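Local atomic coordinates of putative capsid protein of prophage (Escherichia coli CFT073, PDB entry 3BQW), a protein that probably forms the shell of a phage head as a major capsid protein and is encoded by a prophage. Residues Q128-A140 with E327-P339. Numbering follows the deposited sequence.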
ATOM      1  N   GLN A 128       2.714  -6.526 -12.640  1.00 23.75           N
ATOM      2  CA  GLN A 128       1.905  -5.308 -12.762  1.00 23.34           C
ATOM      3  C   GLN A 128       0.988  -5.068 -11.554  1.00 23.10           C
ATOM      4  O   GLN A 128       0.877  -3.962 -11.062  1.00 21.95           O
ATOM      5  CB  GLN A 128       1.118  -5.314 -14.072  1.00 22.73           C
ATOM      6  CG  GLN A 128       2.012  -5.051 -15.253  1.00 21.84           C
ATOM      7  CD  GLN A 128       1.383  -5.450 -16.562  1.00 23.04           C
ATOM      8  OE1 GLN A 128       0.186  -5.743 -16.637  1.00 22.97           O
ATOM      9  NE2 GLN A 128       2.190  -5.482 -17.607  1.00 23.13           N
ATOM     10  N   ILE A 129       0.351  -6.118 -11.054  1.00 24.24           N
ATOM     11  CA  ILE A 129      -0.434  -6.000  -9.818  1.00 23.58           C
ATOM     12  C   ILE A 129       0.456  -5.641  -8.622  1.00 23.94           C
ATOM     13  O   ILE A 129       0.077  -4.834  -7.791  1.00 24.31           O
ATOM     14  CB  ILE A 129      -1.229  -7.286  -9.533  1.00 23.93           C
ATOM     15  CG1 ILE A 129      -2.249  -7.536 -10.649  1.00 23.09           C
ATOM     16  CG2 ILE A 129      -1.936  -7.199  -8.185  1.00 21.53           C
ATOM     17  CD1 ILE A 129      -3.239  -6.445 -10.857  1.00 23.97           C
ATOM     18  N   ASN A 130       1.645  -6.222  -8.545  1.00 24.13           N
ATOM     19  CA  ASN A 130       2.565  -5.908  -7.485  1.00 24.31           C
ATOM     20  C   ASN A 130       2.885  -4.424  -7.509  1.00 23.94           C
ATOM     21  O   ASN A 130       3.044  -3.829  -6.466  1.00 24.18           O
ATOM     22  CB  ASN A 130       3.905  -6.671  -7.614  1.00 24.16           C
ATOM     23  CG  ASN A 130       3.821  -8.152  -7.236  1.00 27.28           C
ATOM     24  OD1 ASN A 130       4.758  -8.898  -7.527  1.00 31.66           O
ATOM     25  ND2 ASN A 130       2.733  -8.585  -6.604  1.00 27.12           N
ATOM     26  N   ALA A 131       3.062  -3.858  -8.699  1.00 23.44           N
ATOM     27  CA  ALA A 131       3.424  -2.460  -8.834  1.00 23.37           C
ATOM     28  C   ALA A 131       2.265  -1.532  -8.456  1.00 23.71           C
ATOM     29  O   ALA A 131       2.486  -0.452  -7.897  1.00 23.60           O
ATOM     30  CB  ALA A 131       3.883  -2.172 -10.240  1.00 23.07           C
ATOM     31  N   ILE A 132       1.042  -1.927  -8.817  1.00 23.17           N
ATOM     32  CA  ILE A 132      -0.144  -1.175  -8.465  1.00 22.83           C
ATOM     33  C   ILE A 132      -0.334  -1.224  -6.951  1.00 22.89           C
ATOM     34  O   ILE A 132      -0.661  -0.208  -6.354  1.00 23.08           O
ATOM     35  CB  ILE A 132      -1.413  -1.687  -9.221  1.00 22.55           C
ATOM     36  CG1 ILE A 132      -1.295  -1.404 -10.737  1.00 22.84           C
ATOM     37  CG2 ILE A 132      -2.700  -1.020  -8.698  1.00 21.74           C
ATOM     38  CD1 ILE A 132      -2.070  -2.440 -11.648  1.00 22.97           C
ATOM     39  N   LYS A 133      -0.138  -2.400  -6.336  1.00 22.66           N
ATOM     40  CA  LYS A 133      -0.314  -2.546  -4.891  1.00 22.71           C
ATOM     41  C   LYS A 133       0.770  -1.794  -4.091  1.00 23.06           C
ATOM     42  O   LYS A 133       0.506  -1.328  -2.989  1.00 23.08           O
ATOM     43  CB  LYS A 133      -0.360  -4.014  -4.475  1.00 22.99           C
ATOM     44  CG  LYS A 133      -1.652  -4.688  -4.854  1.00 22.33           C
ATOM     45  CD  LYS A 133      -1.861  -5.988  -4.207  1.00 23.59           C
ATOM     46  CE  LYS A 133      -3.226  -6.608  -4.627  1.00 23.18           C
ATOM     47  NZ  LYS A 133      -3.278  -8.061  -4.256  1.00 23.95           N
ATOM     48  N   ALA A 134       1.963  -1.708  -4.668  1.00 22.90           N
ATOM     49  CA  ALA A 134       3.080  -0.956  -4.142  1.00 23.66           C
ATOM     50  C   ALA A 134       2.807   0.544  -4.140  1.00 24.16           C
ATOM     51  O   ALA A 134       3.071   1.213  -3.153  1.00 24.01           O
ATOM     52  CB  ALA A 134       4.339  -1.264  -4.950  1.00 23.56           C
ATOM     53  N   ARG A 135       2.264   1.071  -5.235  1.00 25.29           N
ATOM     54  CA  ARG A 135       1.822   2.470  -5.262  1.00 25.11           C
ATOM     55  C   ARG A 135       0.752   2.728  -4.218  1.00 24.30           C
ATOM     56  O   ARG A 135       0.789   3.732  -3.532  1.00 25.62           O
ATOM     57  CB  ARG A 135       1.325   2.874  -6.656  1.00 26.08           C
ATOM     58  CG  ARG A 135       0.579   4.251  -6.714  1.00 27.67           C
ATOM     59  CD  ARG A 135       1.528   5.364  -6.908  1.00 36.14           C
ATOM     60  NE  ARG A 135       2.274   5.093  -8.120  1.00 40.97           N
ATOM     61  CZ  ARG A 135       3.444   5.624  -8.452  1.00 45.59           C
ATOM     62  NH1 ARG A 135       4.051   6.530  -7.659  1.00 47.96           N
ATOM     63  NH2 ARG A 135       4.004   5.241  -9.611  1.00 45.67           N
ATOM     64  N   VAL A 136      -0.209   1.832  -4.104  1.00 23.62           N
ATOM     65  CA  VAL A 136      -1.237   1.972  -3.106  1.00 23.46           C
ATOM     66  C   VAL A 136      -0.664   1.993  -1.679  1.00 23.65           C
ATOM     67  O   VAL A 136      -1.127   2.782  -0.850  1.00 24.31           O
ATOM     68  CB  VAL A 136      -2.325   0.877  -3.253  1.00 23.37           C
ATOM     69  CG1 VAL A 136      -3.291   0.895  -2.090  1.00 22.18           C
ATOM     70  CG2 VAL A 136      -3.087   1.063  -4.542  1.00 23.56           C
ATOM     71  N   GLU A 137       0.327   1.147  -1.399  1.00 22.60           N
ATOM     72  CA  GLU A 137       0.927   1.065  -0.057  1.00 22.87           C
ATOM     73  C   GLU A 137       1.703   2.315   0.252  1.00 23.10           C
ATOM     74  O   GLU A 137       1.683   2.780   1.396  1.00 23.64           O
ATOM     75  CB  GLU A 137       1.839  -0.165   0.082  1.00 22.74           C
ATOM     76  CG  GLU A 137       2.571  -0.345   1.419  1.00 21.52           C
ATOM     77  CD  GLU A 137       1.679  -0.797   2.565  1.00 20.95           C
ATOM     78  OE1 GLU A 137       0.444  -0.833   2.395  1.00 20.73           O
ATOM     79  OE2 GLU A 137       2.206  -1.070   3.681  1.00 19.85           O
ATOM     80  N   TRP A 138       2.398   2.839  -0.757  1.00 23.02           N
ATOM     81  CA  TRP A 138       3.117   4.094  -0.656  1.00 23.43           C
ATOM     82  C   TRP A 138       2.146   5.214  -0.289  1.00 22.91           C
ATOM     83  O   TRP A 138       2.383   5.969   0.629  1.00 22.42           O
ATOM     84  CB  TRP A 138       3.820   4.400  -1.983  1.00 24.29           C
ATOM     85  CG  TRP A 138       4.563   5.676  -2.009  1.00 25.22           C
ATOM     86  CD1 TRP A 138       5.716   5.972  -1.321  1.00 26.39           C
ATOM     87  CD2 TRP A 138       4.232   6.850  -2.763  1.00 25.43           C
ATOM     88  NE1 TRP A 138       6.104   7.253  -1.593  1.00 26.75           N
ATOM     89  CE2 TRP A 138       5.215   7.815  -2.480  1.00 27.71           C
ATOM     90  CE3 TRP A 138       3.186   7.183  -3.642  1.00 28.58           C
ATOM     91  CZ2 TRP A 138       5.200   9.101  -3.064  1.00 28.19           C
ATOM     92  CZ3 TRP A 138       3.170   8.442  -4.232  1.00 27.09           C
ATOM     93  CH2 TRP A 138       4.162   9.399  -3.922  1.00 27.78           C
ATOM     94  N   LEU A 139       1.030   5.284  -1.017  1.00 22.56           N
ATOM     95  CA  LEU A 139      -0.010   6.233  -0.723  1.00 21.38           C
ATOM     96  C   LEU A 139      -0.579   6.018   0.685  1.00 21.57           C
ATOM     97  O   LEU A 139      -0.798   6.973   1.383  1.00 21.61           O
ATOM     98  CB  LEU A 139      -1.121   6.150  -1.779  1.00 20.90           C
ATOM     99  CG  LEU A 139      -0.794   6.745  -3.150  1.00 20.59           C
ATOM    100  CD1 LEU A 139      -1.909   6.420  -4.169  1.00 20.93           C
ATOM    101  CD2 LEU A 139      -0.551   8.215  -3.060  1.00 18.74           C
ATOM    102  N   ALA A 140      -0.809   4.769   1.089  1.00 21.30           N
ATOM    103  CA  ALA A 140      -1.328   4.435   2.427  1.00 21.49           C
ATOM    104  C   ALA A 140      -0.402   4.885   3.579  1.00 22.02           C
ATOM    105  O   ALA A 140      -0.841   5.540   4.544  1.00 20.85           O
ATOM    106  CB  ALA A 140      -1.598   2.917   2.524  1.00 21.72           C
ATOM    107  N   GLU A 327       4.414  -7.990 -28.765  1.00 29.70           N
ATOM    108  CA  GLU A 327       3.278  -8.326 -27.935  1.00 28.35           C
ATOM    109  C   GLU A 327       3.438  -7.669 -26.556  1.00 27.07           C
ATOM    110  O   GLU A 327       4.533  -7.611 -26.025  1.00 25.00           O
ATOM    111  CB  GLU A 327       3.163  -9.844 -27.806  1.00 27.98           C
ATOM    112  CG  GLU A 327       1.939 -10.266 -27.014  1.00 28.61           C
ATOM    113  CD  GLU A 327       1.823 -11.757 -26.838  1.00 27.91           C
ATOM    114  OE1 GLU A 327       2.591 -12.504 -27.463  1.00 26.96           O
ATOM    115  OE2 GLU A 327       0.952 -12.178 -26.069  1.00 28.27           O
ATOM    116  N   TYR A 328       2.328  -7.159 -26.014  1.00 26.58           N
ATOM    117  CA  TYR A 328       2.296  -6.483 -24.709  1.00 26.57           C
ATOM    118  C   TYR A 328       1.200  -7.074 -23.847  1.00 25.51           C
ATOM    119  O   TYR A 328       0.216  -7.600 -24.360  1.00 23.77           O
ATOM    120  CB  TYR A 328       1.986  -4.995 -24.850  1.00 27.75           C
ATOM    121  CG  TYR A 328       3.016  -4.228 -25.607  1.00 28.93           C
ATOM    122  CD1 TYR A 328       4.140  -3.737 -24.960  1.00 31.61           C
ATOM    123  CD2 TYR A 328       2.886  -4.006 -26.977  1.00 30.99           C
ATOM    124  CE1 TYR A 328       5.111  -3.034 -25.639  1.00 31.47           C
ATOM    125  CE2 TYR A 328       3.852  -3.311 -27.670  1.00 32.54           C
ATOM    126  CZ  TYR A 328       4.964  -2.823 -26.980  1.00 32.66           C
ATOM    127  OH  TYR A 328       5.946  -2.123 -27.638  1.00 34.33           O
ATOM    128  N   VAL A 329       1.412  -6.993 -22.536  1.00 24.51           N
ATOM    129  CA  VAL A 329       0.353  -7.137 -21.545  1.00 24.55           C
ATOM    130  C   VAL A 329       0.387  -5.850 -20.712  1.00 24.21           C
ATOM    131  O   VAL A 329       1.445  -5.248 -20.480  1.00 23.66           O
ATOM    132  CB  VAL A 329       0.468  -8.438 -20.669  1.00 24.64           C
ATOM    133  CG1 VAL A 329       1.640  -8.393 -19.724  1.00 25.61           C
ATOM    134  CG2 VAL A 329      -0.787  -8.647 -19.868  1.00 26.01           C
ATOM    135  N   GLN A 330      -0.788  -5.407 -20.305  1.00 24.03           N
ATOM    136  CA  GLN A 330      -0.933  -4.161 -19.575  1.00 23.82           C
ATOM    137  C   GLN A 330      -2.125  -4.255 -18.639  1.00 23.39           C
ATOM    138  O   GLN A 330      -3.155  -4.840 -18.989  1.00 24.66           O
ATOM    139  CB  GLN A 330      -1.151  -3.037 -20.578  1.00 23.79           C
ATOM    140  CG  GLN A 330      -1.359  -1.679 -19.994  1.00 24.14           C
ATOM    141  CD  GLN A 330      -1.631  -0.665 -21.058  1.00 26.17           C
ATOM    142  OE1 GLN A 330      -2.604  -0.791 -21.788  1.00 28.60           O
ATOM    143  NE2 GLN A 330      -0.757   0.337 -21.181  1.00 24.67           N
ATOM    144  N   THR A 331      -2.005  -3.657 -17.466  1.00 23.15           N
ATOM    145  CA  THR A 331      -3.067  -3.657 -16.473  1.00 22.86           C
ATOM    146  C   THR A 331      -3.414  -2.214 -16.042  1.00 23.15           C
ATOM    147  O   THR A 331      -2.569  -1.486 -15.501  1.00 22.50           O
ATOM    148  CB  THR A 331      -2.664  -4.490 -15.240  1.00 22.74           C
ATOM    149  OG1 THR A 331      -2.189  -5.773 -15.677  1.00 23.88           O
ATOM    150  CG2 THR A 331      -3.859  -4.673 -14.286  1.00 22.67           C
ATOM    151  N   HIS A 332      -4.665  -1.833 -16.297  1.00 22.73           N
ATOM    152  CA  HIS A 332      -5.234  -0.556 -15.880  1.00 22.80           C
ATOM    153  C   HIS A 332      -5.763  -0.614 -14.453  1.00 22.57           C
ATOM    154  O   HIS A 332      -6.375  -1.593 -14.050  1.00 22.19           O
ATOM    155  CB  HIS A 332      -6.389  -0.167 -16.810  1.00 23.60           C
ATOM    156  CG  HIS A 332      -5.953   0.199 -18.191  1.00 22.95           C
ATOM    157  ND1 HIS A 332      -5.301  -0.682 -19.022  1.00 25.74           N
ATOM    158  CD2 HIS A 332      -6.061   1.354 -18.882  1.00 24.05           C
ATOM    159  CE1 HIS A 332      -5.039  -0.090 -20.172  1.00 24.20           C
ATOM    160  NE2 HIS A 332      -5.474   1.155 -20.104  1.00 24.73           N
ATOM    161  N   SER A 333      -5.523   0.453 -13.700  1.00 22.80           N
ATOM    162  CA  SER A 333      -6.063   0.627 -12.333  1.00 22.52           C
ATOM    163  C   SER A 333      -5.984   2.099 -11.891  1.00 22.35           C
ATOM    164  O   SER A 333      -5.047   2.806 -12.256  1.00 21.67           O
ATOM    165  CB  SER A 333      -5.282  -0.233 -11.332  1.00 22.33           C
ATOM    166  OG  SER A 333      -5.980  -0.363 -10.108  1.00 20.91           O
ATOM    167  N   ALA A 334      -6.952   2.533 -11.083  1.00 22.21           N
ATOM    168  CA  ALA A 334      -7.004   3.921 -10.582  1.00 22.04           C
ATOM    169  C   ALA A 334      -7.345   3.929  -9.097  1.00 21.75           C
ATOM    170  O   ALA A 334      -8.380   4.428  -8.708  1.00 22.30           O
ATOM    171  CB  ALA A 334      -8.029   4.763 -11.395  1.00 21.46           C
ATOM    172  N   PRO A 335      -6.455   3.380  -8.266  1.00 22.80           N
ATOM    173  CA  PRO A 335      -6.648   3.274  -6.823  1.00 23.38           C
ATOM    174  C   PRO A 335      -6.270   4.521  -6.037  1.00 23.67           C
ATOM    175  O   PRO A 335      -5.331   5.246  -6.403  1.00 23.92           O
ATOM    176  CB  PRO A 335      -5.710   2.134  -6.440  1.00 23.51           C
ATOM    177  CG  PRO A 335      -4.561   2.284  -7.395  1.00 22.60           C
ATOM    178  CD  PRO A 335      -5.163   2.783  -8.680  1.00 22.77           C
ATOM    179  N   GLN A 336      -7.004   4.739  -4.944  1.00 23.96           N
ATOM    180  CA  GLN A 336      -6.710   5.786  -3.971  1.00 23.02           C
ATOM    181  C   GLN A 336      -7.157   5.317  -2.582  1.00 22.28           C
ATOM    182  O   GLN A 336      -8.341   5.035  -2.390  1.00 22.50           O
ATOM    183  CB  GLN A 336      -7.497   7.051  -4.314  1.00 23.62           C
ATOM    184  CG  GLN A 336      -7.301   8.210  -3.325  1.00 23.51           C
ATOM    185  CD  GLN A 336      -5.844   8.585  -3.138  1.00 25.08           C
ATOM    186  OE1 GLN A 336      -5.120   8.772  -4.120  1.00 28.61           O
ATOM    187  NE2 GLN A 336      -5.401   8.703  -1.875  1.00 22.02           N
ATOM    188  N   PRO A 337      -6.213   5.176  -1.631  1.00 21.76           N
ATOM    189  CA  PRO A 337      -6.579   4.896  -0.245  1.00 22.20           C
ATOM    190  C   PRO A 337      -7.386   6.036   0.397  1.00 22.11           C
ATOM    191  O   PRO A 337      -7.096   7.211   0.188  1.00 22.21           O
ATOM    192  CB  PRO A 337      -5.233   4.703   0.466  1.00 22.70           C
ATOM    193  CG  PRO A 337      -4.239   4.614  -0.575  1.00 23.09           C
ATOM    194  CD  PRO A 337      -4.758   5.171  -1.830  1.00 21.42           C
ATOM    195  N   VAL A 338      -8.435   5.660   1.116  1.00 22.40           N
ATOM    196  CA  VAL A 338      -9.268   6.606   1.822  1.00 22.74           C
ATOM    197  C   VAL A 338      -9.364   6.117   3.264  1.00 22.83           C
ATOM    198  O   VAL A 338      -9.853   5.013   3.491  1.00 22.91           O
ATOM    199  CB  VAL A 338     -10.683   6.704   1.210  1.00 22.40           C
ATOM    200  CG1 VAL A 338     -11.515   7.693   1.998  1.00 21.78           C
ATOM    201  CG2 VAL A 338     -10.594   7.114  -0.276  1.00 21.95           C
ATOM    202  N   PRO A 339      -8.908   6.934   4.221  1.00 22.75           N
ATOM    203  CA  PRO A 339      -8.881   6.469   5.607  1.00 23.40           C
ATOM    204  C   PRO A 339     -10.242   6.534   6.236  1.00 23.83           C
ATOM    205  O   PRO A 339     -11.110   7.257   5.751  1.00 24.47           O
ATOM    206  CB  PRO A 339      -7.927   7.448   6.288  1.00 22.75           C
ATOM    207  CG  PRO A 339      -8.140   8.735   5.553  1.00 23.07           C
ATOM    208  CD  PRO A 339      -8.379   8.313   4.098  1.00 23.12           C
TER
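Gln128 reaches out from the helix to Thr331 and Val329 on the strand. Its CB lies against Thr331, 3.7 Å from Thr331 OG1. With CG anti to the carbonyl carbon (chi1 -74°) and the chain extended beyond it, the amide is carried across to the strand. Gln128 CD lies 3.7 Å from Thr331 OG1, with Val329 O a little farther off. OE1 accepts a bond of 2.6 Å from Thr331 OG1, in the plane of the amide carbonyl, while NE2 donates to Val329 O at 3.0 Å, from above that carbonyl's plane. Glutamine suits this buried place because one uncharged amide can both accept and donate, and the two bonds fix its rotation. The other branch of Thr331, CG2, is apolar and meets Ile129 CD1 and Ile132 CD1.

In this member of the phage major capsid protein E family, the long helix 113-146 packs on strand 327-338 of a mixed sheet; segments 128-140 and 335-338 run 30° apart. Farther along, Ile132 CG2 touches Ser333 OG, which is hydrogen-bonded to Met312 O. Val136 CG2 sits 3.4 Å from both Pro335 CB and Pro335 CG, a small branched side chain packed tightly on the ring. Pro337, a rigid apolar ring, turns its CG to Leu139 CB (3.7 Å), while Leu139 CD1 lies near Gln336 OE1 and the leucine also touches Ile151 of strand 148-151.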